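Local coordinates for protein lipase (Streptomyces rimosus, PDB 5MAL) that hydrolyses triacylglycerols and other esters, preferring medium-length acyl chains, as a secreted serine esterase of the GDSL (SGNH) family, at residues S53-L61 / S76-A84; L139-L147 / R160-N171. One frame throughout, in Å; residues are numbered along the deposited sequence.

In the fold
From the N terminus the chain runs through strand 3-8 to the nucleophile S10, then through strand 46-49 into 53-61. Contact 1 closes the loop from there back to strand 74-78, joining the start of helix 57-64 to the turn that leaves this central strand. Contact 2 opens later, at the end of strand 135-139, and folds the following loop along helix 159-180. The two are in series, neither nested nor crossing, with centres about 17 Å apart. They meet where the neighbouring parallel strands pair, I77 O to L139 N, and where Y141 OH bonds to G81 N; Y141 itself lies about 7 Å, side chain to side chain, from S10.

Contact 1. Residues S53-L61 / S76-A84; sequences SGARTGDVL and SITIGGNDA
The carboxylate of D83 crosses the side chain of T57 at the start of helix 57-64. Here two signature elements of the SGNH fold meet: the glycine loop at G54 and the Gly-Gly-Asn-Asp turn after strand 74-78. D83 OD1 and OD2 both accept from T57 N, each at 3.0 Å and on its syn lone pair, and OD2 also takes the T57 hydroxyl, OG1, at 2.7 Å. With chi1 at 57° that hydroxyl sits between its own backbone N and carbonyl carbon, turned to the same acid. R56 holds the N-cap position but has no side-chain acceptor to offer, and D83 takes the first-turn N-H instead; its negative charge probably suits the helix N terminus. With an alanine here, T57 N and OG1 would probably lose the acceptor they share, leaving the hydroxyl free to turn. R56 CG packs on N82 CB at 3.9 Å, while its guanidinium passes one face over N82 O without bonding. I79 CD1 and V60 CG2 meet tip to tip at 3.5 Å, branched side chains packed between helix 57-64 and the turn after strand 74-78. N82, close to S10, sends ND2 to A55 O at 3.0 Å from above that carbonyl's plane, helping set the amide's rotation. As in other SGNH enzymes, G54 N and N82 ND2 probably help form the oxyanion hole; here a water accepts from G54 N at 2.7 Å.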
ATOM      1  N   SER A  53       5.232   2.896  -8.266  1.00 12.52           N
ATOM      2  CA  SER A  53       4.554   1.678  -8.670  1.00 12.24           C
ATOM      3  C   SER A  53       5.569   0.566  -8.893  1.00 12.33           C
ATOM      4  O   SER A  53       6.620   0.789  -9.504  1.00 19.57           O
ATOM      5  CB  SER A  53       3.747   1.916  -9.946  1.00 12.82           C
ATOM      6  OG  SER A  53       3.149   0.703 -10.371  1.00 17.71           O
ATOM      7  N   GLY A  54       5.271  -0.614  -8.373  1.00 12.14           N
ATOM      8  CA  GLY A  54       6.127  -1.765  -8.583  1.00 20.36           C
ATOM      9  C   GLY A  54       7.200  -1.939  -7.530  1.00 19.41           C
ATOM     10  O   GLY A  54       7.880  -2.968  -7.509  1.00 19.42           O
ATOM     11  N   ALA A  55       7.352  -0.942  -6.659  1.00 11.10           N
ATOM     12  CA  ALA A  55       8.423  -0.962  -5.671  1.00 13.65           C
ATOM     13  C   ALA A  55       8.359  -2.133  -4.713  1.00 16.55           C
ATOM     14  O   ALA A  55       7.313  -2.460  -4.143  1.00 13.63           O
ATOM     15  CB  ALA A  55       8.445   0.332  -4.873  1.00 12.52           C
ATOM     16  N   ARG A  56       9.519  -2.759  -4.540  1.00 12.61           N
ATOM     17  CA  ARG A  56       9.752  -3.704  -3.466  1.00 11.70           C
ATOM     18  C   ARG A  56      10.561  -2.985  -2.413  1.00 13.66           C
ATOM     19  O   ARG A  56      11.048  -1.881  -2.665  1.00 15.72           O
ATOM     20  CB  ARG A  56      10.526  -4.934  -3.950  1.00 14.23           C
ATOM     21  CG  ARG A  56       9.739  -5.933  -4.779  1.00 23.34           C
ATOM     22  CD  ARG A  56      10.672  -7.039  -5.289  1.00 20.13           C
ATOM     23  NE  ARG A  56       9.940  -8.224  -5.733  1.00 30.16           N
ATOM     24  CZ  ARG A  56       9.217  -8.289  -6.849  1.00 37.35           C
ATOM     25  NH1 ARG A  56       9.113  -7.231  -7.649  1.00 31.25           N
ATOM     26  NH2 ARG A  56       8.586  -9.416  -7.165  1.00 33.28           N
ATOM     27  N   THR A  57      10.740  -3.621  -1.258  1.00 13.85           N
ATOM     28  CA  THR A  57      11.581  -3.060  -0.206  1.00 16.20           C
ATOM     29  C   THR A  57      12.969  -2.692  -0.744  1.00 17.72           C
ATOM     30  O   THR A  57      13.541  -1.683  -0.344  1.00 16.11           O
ATOM     31  CB  THR A  57      11.738  -4.030   0.978  1.00 16.74           C
ATOM     32  OG1 THR A  57      12.273  -5.270   0.510  1.00 16.06           O
ATOM     33  CG2 THR A  57      10.388  -4.279   1.669  1.00 10.90           C
ATOM     34  N   GLY A  58      13.484  -3.505  -1.663  1.00 14.28           N
ATOM     35  CA  GLY A  58      14.790  -3.273  -2.263  1.00 14.17           C
ATOM     36  C   GLY A  58      14.822  -2.026  -3.124  1.00 20.39           C
ATOM     37  O   GLY A  58      15.835  -1.328  -3.214  1.00 17.09           O
ATOM     38  N   ASP A  59      13.697  -1.740  -3.763  1.00 17.90           N
ATOM     39  CA  ASP A  59      13.569  -0.545  -4.579  1.00 17.02           C
ATOM     40  C   ASP A  59      13.480   0.682  -3.689  1.00 16.03           C
ATOM     41  O   ASP A  59      13.968   1.752  -4.044  1.00 16.17           O
ATOM     42  CB  ASP A  59      12.347  -0.651  -5.481  1.00 15.26           C
ATOM     43  CG  ASP A  59      12.415  -1.857  -6.384  1.00 25.83           C
ATOM     44  OD1 ASP A  59      13.392  -1.947  -7.160  1.00 23.17           O
ATOM     45  OD2 ASP A  59      11.532  -2.730  -6.285  1.00 20.46           O
ATOM     46  N   VAL A  60      12.853   0.524  -2.530  1.00 14.47           N
ATOM     47  CA  VAL A  60      12.785   1.624  -1.587  1.00 15.15           C
ATOM     48  C   VAL A  60      14.214   1.975  -1.165  1.00 13.09           C
ATOM     49  O   VAL A  60      14.600   3.147  -1.146  1.00 17.10           O
ATOM     50  CB  VAL A  60      11.917   1.290  -0.354  1.00 13.95           C
ATOM     51  CG1 VAL A  60      11.983   2.418   0.643  1.00 13.61           C
ATOM     52  CG2 VAL A  60      10.457   1.051  -0.775  1.00 10.00           C
ATOM     53  N   LEU A  61      15.003   0.946  -0.882  1.00 13.99           N
ATOM     54  CA  LEU A  61      16.402   1.136  -0.480  1.00 16.77           C
ATOM     55  C   LEU A  61      17.244   1.764  -1.591  1.00 20.21           C
ATOM     56  O   LEU A  61      18.060   2.653  -1.341  1.00 19.93           O
ATOM     57  CB  LEU A  61      17.003  -0.203  -0.062  1.00 18.23           C
ATOM     58  CG  LEU A  61      16.370  -0.842   1.178  1.00 19.00           C
ATOM     59  CD1 LEU A  61      16.921  -2.234   1.422  1.00 23.37           C
ATOM     60  CD2 LEU A  61      16.605   0.032   2.377  1.00 17.25           C
ATOM     61  N   SER A  76       5.796   8.494   5.409  1.00  6.44           N
ATOM     62  CA  SER A  76       4.740   7.503   5.247  1.00  6.71           C
ATOM     63  C   SER A  76       5.224   6.401   4.322  1.00  4.50           C
ATOM     64  O   SER A  76       6.078   6.624   3.465  1.00  6.33           O
ATOM     65  CB  SER A  76       3.452   8.121   4.697  1.00  6.74           C
ATOM     66  OG  SER A  76       3.671   8.736   3.443  1.00  6.81           O
ATOM     67  N   ILE A  77       4.658   5.210   4.464  1.00  5.41           N
ATOM     68  CA  ILE A  77       5.047   4.141   3.562  1.00  8.39           C
ATOM     69  C   ILE A  77       4.013   3.032   3.519  1.00  7.82           C
ATOM     70  O   ILE A  77       3.398   2.712   4.533  1.00  6.79           O
ATOM     71  CB  ILE A  77       6.424   3.563   3.966  1.00  7.47           C
ATOM     72  CG1 ILE A  77       6.926   2.572   2.910  1.00  9.91           C
ATOM     73  CG2 ILE A  77       6.364   2.948   5.376  1.00  6.32           C
ATOM     74  CD1 ILE A  77       8.401   2.210   3.076  1.00 11.01           C
ATOM     75  N   THR A  78       3.775   2.516   2.317  1.00  5.59           N
ATOM     76  CA  THR A  78       3.194   1.193   2.127  1.00  4.71           C
ATOM     77  C   THR A  78       4.248   0.430   1.342  1.00  6.06           C
ATOM     78  O   THR A  78       4.701   0.893   0.317  1.00  7.64           O
ATOM     79  CB  THR A  78       1.840   1.198   1.354  1.00  7.87           C
ATOM     80  OG1 THR A  78       2.025   1.788   0.068  1.00  7.10           O
ATOM     81  CG2 THR A  78       0.771   1.976   2.104  1.00  6.22           C
ATOM     82  N   ILE A  79       4.708  -0.702   1.858  1.00  7.85           N
ATOM     83  CA  ILE A  79       5.660  -1.511   1.100  1.00  8.41           C
ATOM     84  C   ILE A  79       5.594  -2.930   1.600  1.00  8.04           C
ATOM     85  O   ILE A  79       5.268  -3.171   2.763  1.00 10.48           O
ATOM     86  CB  ILE A  79       7.114  -0.993   1.216  1.00  6.83           C
ATOM     87  CG1 ILE A  79       7.980  -1.540   0.073  1.00  8.21           C
ATOM     88  CG2 ILE A  79       7.714  -1.348   2.566  1.00 11.62           C
ATOM     89  CD1 ILE A  79       7.618  -0.992  -1.305  1.00 10.41           C
ATOM     90  N   GLY A  80       5.860  -3.874   0.704  1.00  8.29           N
ATOM     91  CA  GLY A  80       5.849  -5.274   1.080  1.00 10.74           C
ATOM     92  C   GLY A  80       4.946  -6.118   0.212  1.00 10.20           C
ATOM     93  O   GLY A  80       5.180  -7.314   0.051  1.00 15.72           O
ATOM     94  N   GLY A  81       3.913  -5.503  -0.343  1.00 10.02           N
ATOM     95  CA  GLY A  81       3.012  -6.220  -1.225  1.00 12.98           C
ATOM     96  C   GLY A  81       3.740  -6.798  -2.428  1.00 14.86           C
ATOM     97  O   GLY A  81       3.548  -7.953  -2.784  1.00 19.96           O
ATOM     98  N   ASN A  82       4.583  -5.993  -3.056  1.00 11.64           N
ATOM     99  CA  ASN A  82       5.283  -6.446  -4.252  1.00 11.38           C
ATOM    100  C   ASN A  82       6.363  -7.457  -3.920  1.00 16.09           C
ATOM    101  O   ASN A  82       6.672  -8.338  -4.725  1.00 17.50           O
ATOM    102  CB  ASN A  82       5.876  -5.254  -4.994  1.00 16.77           C
ATOM    103  CG  ASN A  82       4.823  -4.496  -5.791  1.00 18.70           C
ATOM    104  OD1 ASN A  82       4.072  -5.095  -6.561  1.00 29.29           O
ATOM    105  ND2 ASN A  82       4.753  -3.191  -5.596  1.00 16.06           N
ATOM    106  N   ASP A  83       6.948  -7.329  -2.735  1.00 13.21           N
ATOM    107  CA  ASP A  83       7.908  -8.319  -2.266  1.00 15.20           C
ATOM    108  C   ASP A  83       7.239  -9.685  -2.202  1.00 19.33           C
ATOM    109  O   ASP A  83       7.842 -10.701  -2.530  1.00 17.71           O
ATOM    110  CB  ASP A  83       8.461  -7.939  -0.898  1.00 14.18           C
ATOM    111  CG  ASP A  83       9.188  -6.613  -0.920  1.00 16.07           C
ATOM    112  OD1 ASP A  83       8.513  -5.580  -0.963  1.00 14.17           O
ATOM    113  OD2 ASP A  83      10.437  -6.604  -0.920  1.00 18.43           O
ATOM    114  N   ALA A  84       5.975  -9.689  -1.798  1.00 15.02           N
ATOM    115  CA  ALA A  84       5.231 -10.925  -1.639  1.00 17.54           C
ATOM    116  C   ALA A  84       4.601 -11.341  -2.969  1.00 16.58           C
ATOM    117  O   ALA A  84       3.983 -12.396  -3.068  1.00 18.22           O
ATOM    118  CB  ALA A  84       4.171 -10.764  -0.562  1.00 14.06           C
TER
HETATM  119  O   HOH W   1       3.388  -1.539  -6.740  1.00 16.16           O
HETATM  120  O   HOH W   2       5.555  -3.383  -2.113  1.00 11.23           O
HETATM  121  O   HOH W   3      10.843 -10.173  -3.706  1.00 20.61           O

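Contact 2. Residues L139-L147 / R160-N171; sequences LGYPRFYKL and RAAINAAADDIN
N171 and N164 each grip the backbone of one loop residue with both ends of the amide. N171 OD1 accepts Y141 N at 2.9 Å, in the carbonyl plane and on a lone pair, while its ND2 gives to Y141 O at 2.7 Å. Two turns nearer the start of the helix, N164 repeats this: OD1 takes Y145 N at 2.9 Å, again on a lone pair, and ND2 reaches Y145 O at 2.8 Å, tilted 33° from that carbonyl's plane. Asparagine offers donor and acceptor side by side, and the paired bonds hold each amide against flipping. G140 fits, since a CB there would clash with N171 OD1. The loop lies along helix 159-180, the connection of the beta-alpha-beta crossover from strand 135-139 to its parallel neighbour 184-186 in the alpha/beta/alpha sandwich of the SGNH fold. Between the asparagines the small A167 lets the loop come close, and F144 N gives its hydrogen to a water. Bent at chi3 (-58°), the R143 chain turns its guanidinium to D168, NH1 making a salt bridge to D168 OD1 at 3.1 Å with the two planes 82° apart. R160 lays CG over the centre of the Y145 ring, 3.5 Å from its centroid, while NE goes to L155 O and NH1 reaches K146 O through a water. Y145 OH bonds to Y215, and Y141 OH to D9.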
ATOM      1  N   LEU A 139       1.408   2.452   6.586  1.00  8.06           N
ATOM      2  CA  LEU A 139       0.020   2.181   6.303  1.00  8.43           C
ATOM      3  C   LEU A 139      -0.082   0.776   5.746  1.00  7.29           C
ATOM      4  O   LEU A 139       0.800   0.320   5.014  1.00  7.20           O
ATOM      5  CB  LEU A 139      -0.542   3.202   5.334  1.00  6.02           C
ATOM      6  CG  LEU A 139      -0.717   4.606   5.924  1.00  8.56           C
ATOM      7  CD1 LEU A 139       0.527   5.472   5.773  1.00  7.22           C
ATOM      8  CD2 LEU A 139      -1.908   5.277   5.267  1.00  6.79           C
ATOM      9  N   GLY A 140      -1.137   0.073   6.121  1.00  9.17           N
ATOM     10  CA  GLY A 140      -1.331  -1.281   5.643  1.00  6.51           C
ATOM     11  C   GLY A 140      -2.016  -1.328   4.284  1.00  9.78           C
ATOM     12  O   GLY A 140      -2.119  -0.316   3.578  1.00  9.21           O
ATOM     13  N   TYR A 141      -2.463  -2.521   3.914  1.00 10.38           N
ATOM     14  CA  TYR A 141      -3.228  -2.724   2.694  1.00  8.08           C
ATOM     15  C   TYR A 141      -4.641  -3.081   3.091  1.00  8.18           C
ATOM     16  O   TYR A 141      -4.871  -3.605   4.176  1.00 10.72           O
ATOM     17  CB  TYR A 141      -2.618  -3.832   1.834  1.00  9.14           C
ATOM     18  CG  TYR A 141      -1.203  -3.568   1.402  1.00  7.26           C
ATOM     19  CD1 TYR A 141      -0.934  -2.899   0.222  1.00 12.07           C
ATOM     20  CD2 TYR A 141      -0.128  -3.984   2.187  1.00  8.68           C
ATOM     21  CE1 TYR A 141       0.374  -2.646  -0.181  1.00 11.67           C
ATOM     22  CE2 TYR A 141       1.179  -3.742   1.798  1.00  7.65           C
ATOM     23  CZ  TYR A 141       1.429  -3.083   0.614  1.00  8.64           C
ATOM     24  OH  TYR A 141       2.717  -2.831   0.208  1.00 10.29           O
ATOM     25  N   PRO A 142      -5.611  -2.799   2.216  1.00 11.26           N
ATOM     26  CA  PRO A 142      -6.972  -3.169   2.592  1.00 11.34           C
ATOM     27  C   PRO A 142      -7.212  -4.629   2.255  1.00  9.02           C
ATOM     28  O   PRO A 142      -6.609  -5.117   1.298  1.00 11.56           O
ATOM     29  CB  PRO A 142      -7.835  -2.246   1.721  1.00  9.73           C
ATOM     30  CG  PRO A 142      -7.019  -2.080   0.463  1.00  8.87           C
ATOM     31  CD  PRO A 142      -5.557  -2.077   0.931  1.00  9.96           C
ATOM     32  N   ARG A 143      -8.027  -5.321   3.041  1.00 10.99           N
ATOM     33  CA  ARG A 143      -8.611  -6.563   2.562  1.00  8.20           C
ATOM     34  C   ARG A 143      -9.341  -6.215   1.279  1.00  9.93           C
ATOM     35  O   ARG A 143     -10.063  -5.212   1.227  1.00 13.47           O
ATOM     36  CB  ARG A 143      -9.565  -7.174   3.597  1.00 10.70           C
ATOM     37  CG  ARG A 143      -8.886  -8.000   4.668  1.00 13.67           C
ATOM     38  CD  ARG A 143      -9.927  -8.630   5.573  1.00 18.94           C
ATOM     39  NE  ARG A 143     -10.747  -7.595   6.180  1.00 17.19           N
ATOM     40  CZ  ARG A 143     -10.560  -7.114   7.400  1.00 19.68           C
ATOM     41  NH1 ARG A 143      -9.587  -7.603   8.163  1.00 20.25           N
ATOM     42  NH2 ARG A 143     -11.360  -6.159   7.863  1.00 23.72           N
ATOM     43  N   PHE A 144      -9.151  -7.016   0.238  1.00  6.84           N
ATOM     44  CA  PHE A 144      -9.687  -6.669  -1.069  1.00 11.34           C
ATOM     45  C   PHE A 144     -11.189  -6.924  -1.204  1.00 10.46           C
ATOM     46  O   PHE A 144     -11.850  -6.287  -2.019  1.00  8.70           O
ATOM     47  CB  PHE A 144      -8.971  -7.441  -2.173  1.00 11.75           C
ATOM     48  CG  PHE A 144      -7.585  -6.937  -2.495  1.00 16.51           C
ATOM     49  CD1 PHE A 144      -7.143  -5.705  -2.054  1.00 15.64           C
ATOM     50  CD2 PHE A 144      -6.734  -7.704  -3.281  1.00 21.44           C
ATOM     51  CE1 PHE A 144      -5.872  -5.250  -2.361  1.00 16.50           C
ATOM     52  CE2 PHE A 144      -5.452  -7.264  -3.591  1.00 21.00           C
ATOM     53  CZ  PHE A 144      -5.021  -6.032  -3.126  1.00 23.32           C
ATOM     54  N   TYR A 145     -11.716  -7.876  -0.433  1.00 10.13           N
ATOM     55  CA  TYR A 145     -13.073  -8.368  -0.659  1.00 11.08           C
ATOM     56  C   TYR A 145     -13.967  -8.335   0.563  1.00 10.03           C
ATOM     57  O   TYR A 145     -13.517  -8.588   1.687  1.00 14.38           O
ATOM     58  CB  TYR A 145     -13.017  -9.813  -1.182  1.00  9.19           C
ATOM     59  CG  TYR A 145     -12.461  -9.888  -2.563  1.00  8.39           C
ATOM     60  CD1 TYR A 145     -13.240  -9.529  -3.650  1.00  8.33           C
ATOM     61  CD2 TYR A 145     -11.148 -10.299  -2.793  1.00 10.20           C
ATOM     62  CE1 TYR A 145     -12.745  -9.570  -4.928  1.00  7.33           C
ATOM     63  CE2 TYR A 145     -10.640 -10.349  -4.081  1.00  9.92           C
ATOM     64  CZ  TYR A 145     -11.448  -9.980  -5.143  1.00 13.30           C
ATOM     65  OH  TYR A 145     -10.992 -10.010  -6.445  1.00 14.39           O
ATOM     66  N   LYS A 146     -15.240  -8.040   0.329  1.00 10.56           N
ATOM     67  CA  LYS A 146     -16.276  -8.305   1.313  1.00 12.67           C
ATOM     68  C   LYS A 146     -16.765  -9.715   1.054  1.00 16.96           C
ATOM     69  O   LYS A 146     -17.130 -10.045  -0.078  1.00 17.26           O
ATOM     70  CB  LYS A 146     -17.442  -7.325   1.198  1.00 12.55           C
ATOM     71  CG  LYS A 146     -18.647  -7.758   2.025  1.00 18.55           C
ATOM     72  CD  LYS A 146     -19.898  -6.994   1.617  1.00 25.23           C
ATOM     73  CE  LYS A 146     -20.948  -6.972   2.733  1.00 32.50           C
ATOM     74  NZ  LYS A 146     -20.765  -8.101   3.696  1.00 38.19           N
ATOM     75  N   LEU A 147     -16.760 -10.553   2.084  1.00 15.94           N
ATOM     76  CA  LEU A 147     -17.208 -11.927   1.930  1.00 17.26           C
ATOM     77  C   LEU A 147     -18.676 -12.092   2.327  1.00 21.94           C
ATOM     78  O   LEU A 147     -19.201 -11.306   3.114  1.00 19.93           O
ATOM     79  CB  LEU A 147     -16.336 -12.860   2.766  1.00 20.10           C
ATOM     80  CG  LEU A 147     -14.833 -12.813   2.495  1.00 19.17           C
ATOM     81  CD1 LEU A 147     -14.129 -13.892   3.299  1.00 22.76           C
ATOM     82  CD2 LEU A 147     -14.542 -12.979   1.007  1.00 17.61           C
ATOM     83  N   ARG A 160     -11.262 -15.142  -2.934  1.00 11.21           N
ATOM     84  CA  ARG A 160     -11.431 -13.851  -2.286  1.00 11.14           C
ATOM     85  C   ARG A 160     -10.981 -13.921  -0.846  1.00  8.81           C
ATOM     86  O   ARG A 160     -10.271 -13.046  -0.355  1.00  9.56           O
ATOM     87  CB  ARG A 160     -12.892 -13.404  -2.340  1.00 12.04           C
ATOM     88  CG  ARG A 160     -13.386 -13.121  -3.733  1.00 10.16           C
ATOM     89  CD  ARG A 160     -14.897 -12.910  -3.759  1.00 12.10           C
ATOM     90  NE  ARG A 160     -15.481 -13.573  -4.917  1.00 17.60           N
ATOM     91  CZ  ARG A 160     -16.764 -13.891  -5.033  1.00 19.31           C
ATOM     92  NH1 ARG A 160     -17.616 -13.607  -4.048  1.00 18.84           N
ATOM     93  NH2 ARG A 160     -17.192 -14.493  -6.137  1.00 18.29           N
ATOM     94  N   ALA A 161     -11.424 -14.966  -0.160  1.00 12.08           N
ATOM     95  CA  ALA A 161     -11.084 -15.151   1.235  1.00  9.90           C
ATOM     96  C   ALA A 161      -9.585 -15.334   1.412  1.00 11.03           C
ATOM     97  O   ALA A 161      -9.006 -14.827   2.367  1.00  9.74           O
ATOM     98  CB  ALA A 161     -11.808 -16.328   1.789  1.00 12.37           C
ATOM     99  N   ALA A 162      -8.973 -16.054   0.480  1.00 11.47           N
ATOM    100  CA  ALA A 162      -7.545 -16.338   0.533  1.00 11.00           C
ATOM    101  C   ALA A 162      -6.731 -15.065   0.352  1.00 13.38           C
ATOM    102  O   ALA A 162      -5.753 -14.838   1.066  1.00 10.91           O
ATOM    103  CB  ALA A 162      -7.173 -17.367  -0.525  1.00 13.23           C
ATOM    104  N   ILE A 163      -7.138 -14.251  -0.615  1.00  9.93           N
ATOM    105  CA  ILE A 163      -6.544 -12.931  -0.827  1.00 11.98           C
ATOM    106  C   ILE A 163      -6.736 -12.035   0.386  1.00  9.48           C
ATOM    107  O   ILE A 163      -5.831 -11.304   0.773  1.00  8.54           O
ATOM    108  CB  ILE A 163      -7.155 -12.259  -2.056  1.00 13.04           C
ATOM    109  CG1 ILE A 163      -6.570 -12.860  -3.312  1.00 19.15           C
ATOM    110  CG2 ILE A 163      -6.874 -10.789  -2.093  1.00 20.90           C
ATOM    111  CD1 ILE A 163      -7.563 -12.964  -4.393  1.00 21.78           C
ATOM    112  N   ASN A 164      -7.921 -12.077   0.986  1.00  8.50           N
ATOM    113  CA  ASN A 164      -8.155 -11.339   2.221  1.00  8.59           C
ATOM    114  C   ASN A 164      -7.182 -11.773   3.311  1.00 11.26           C
ATOM    115  O   ASN A 164      -6.653 -10.952   4.046  1.00 10.61           O
ATOM    116  CB  ASN A 164      -9.583 -11.542   2.716  1.00  7.91           C
ATOM    117  CG  ASN A 164     -10.573 -10.614   2.046  1.00  8.73           C
ATOM    118  OD1 ASN A 164     -10.230  -9.873   1.140  1.00  9.24           O
ATOM    119  ND2 ASN A 164     -11.804 -10.658   2.499  1.00 10.35           N
ATOM    120  N   ALA A 165      -6.977 -13.081   3.416  1.00 10.65           N
ATOM    121  CA  ALA A 165      -6.092 -13.636   4.429  1.00 10.41           C
ATOM    122  C   ALA A 165      -4.662 -13.155   4.229  1.00 11.13           C
ATOM    123  O   ALA A 165      -3.959 -12.882   5.200  1.00 11.58           O
ATOM    124  CB  ALA A 165      -6.159 -15.168   4.412  1.00 10.96           C
ATOM    125  N   ALA A 166      -4.240 -13.073   2.969  1.00 11.12           N
ATOM    126  CA  ALA A 166      -2.940 -12.519   2.612  1.00 12.81           C
ATOM    127  C   ALA A 166      -2.839 -11.087   3.107  1.00 11.63           C
ATOM    128  O   ALA A 166      -1.834 -10.693   3.672  1.00 10.33           O
ATOM    129  CB  ALA A 166      -2.723 -12.577   1.108  1.00 13.66           C
ATOM    130  N   ALA A 167      -3.887 -10.304   2.880  1.00  9.55           N
ATOM    131  CA  ALA A 167      -3.927  -8.938   3.394  1.00 12.72           C
ATOM    132  C   ALA A 167      -3.833  -8.945   4.911  1.00 12.71           C
ATOM    133  O   ALA A 167      -3.045  -8.199   5.496  1.00 12.52           O
ATOM    134  CB  ALA A 167      -5.199  -8.243   2.956  1.00  9.42           C
ATOM    135  N   ASP A 168      -4.643  -9.791   5.547  1.00 12.29           N
ATOM    136  CA  ASP A 168      -4.612  -9.907   6.997  1.00 12.54           C
ATOM    137  C   ASP A 168      -3.202 -10.242   7.464  1.00 12.25           C
ATOM    138  O   ASP A 168      -2.682  -9.623   8.399  1.00 11.79           O
ATOM    139  CB  ASP A 168      -5.603 -10.967   7.485  1.00 14.27           C
ATOM    140  CG  ASP A 168      -7.044 -10.507   7.398  1.00 14.08           C
ATOM    141  OD1 ASP A 168      -7.270  -9.327   7.074  1.00 13.35           O
ATOM    142  OD2 ASP A 168      -7.950 -11.328   7.675  1.00 16.96           O
ATOM    143  N   ASP A 169      -2.572 -11.195   6.779  1.00 11.43           N
ATOM    144  CA  ASP A 169      -1.201 -11.605   7.111  1.00 12.35           C
ATOM    145  C   ASP A 169      -0.258 -10.428   6.995  1.00 10.68           C
ATOM    146  O   ASP A 169       0.527 -10.177   7.907  1.00 10.26           O
ATOM    147  CB  ASP A 169      -0.702 -12.729   6.197  1.00 12.59           C
ATOM    148  CG  ASP A 169      -1.276 -14.097   6.559  1.00 14.34           C
ATOM    149  OD1 ASP A 169      -2.098 -14.201   7.491  1.00 14.95           O
ATOM    150  OD2 ASP A 169      -0.908 -15.074   5.887  1.00 15.07           O
ATOM    151  N   ILE A 170      -0.321  -9.706   5.876  1.00 10.09           N
ATOM    152  CA  ILE A 170       0.676  -8.669   5.652  1.00  9.64           C
ATOM    153  C   ILE A 170       0.467  -7.535   6.631  1.00 10.23           C
ATOM    154  O   ILE A 170       1.452  -6.940   7.090  1.00 13.61           O
ATOM    155  CB  ILE A 170       0.697  -8.150   4.185  1.00 12.85           C
ATOM    156  CG1 ILE A 170       2.035  -7.468   3.894  1.00 11.27           C
ATOM    157  CG2 ILE A 170      -0.485  -7.243   3.866  1.00  9.62           C
ATOM    158  CD1 ILE A 170       2.328  -7.332   2.427  1.00 13.66           C
ATOM    159  N   ASN A 171      -0.789  -7.266   6.992  1.00  9.60           N
ATOM    160  CA  ASN A 171      -1.095  -6.201   7.947  1.00  9.42           C
ATOM    161  C   ASN A 171      -0.655  -6.553   9.364  1.00 14.25           C
ATOM    162  O   ASN A 171      -0.171  -5.693  10.100  1.00 12.47           O
ATOM    163  CB  ASN A 171      -2.581  -5.873   7.918  1.00 11.01           C
ATOM    164  CG  ASN A 171      -2.969  -5.146   6.653  1.00 14.49           C
ATOM    165  OD1 ASN A 171      -2.140  -4.444   6.067  1.00 10.03           O
ATOM    166  ND2 ASN A 171      -4.217  -5.318   6.210  1.00 11.63           N
TER
HETATM  167  O   HOH W   4      -6.791  -8.650   0.125  1.00 17.76           O
HETATM  168  O   HOH W   5     -17.893 -12.054  -1.831  1.00 24.91           O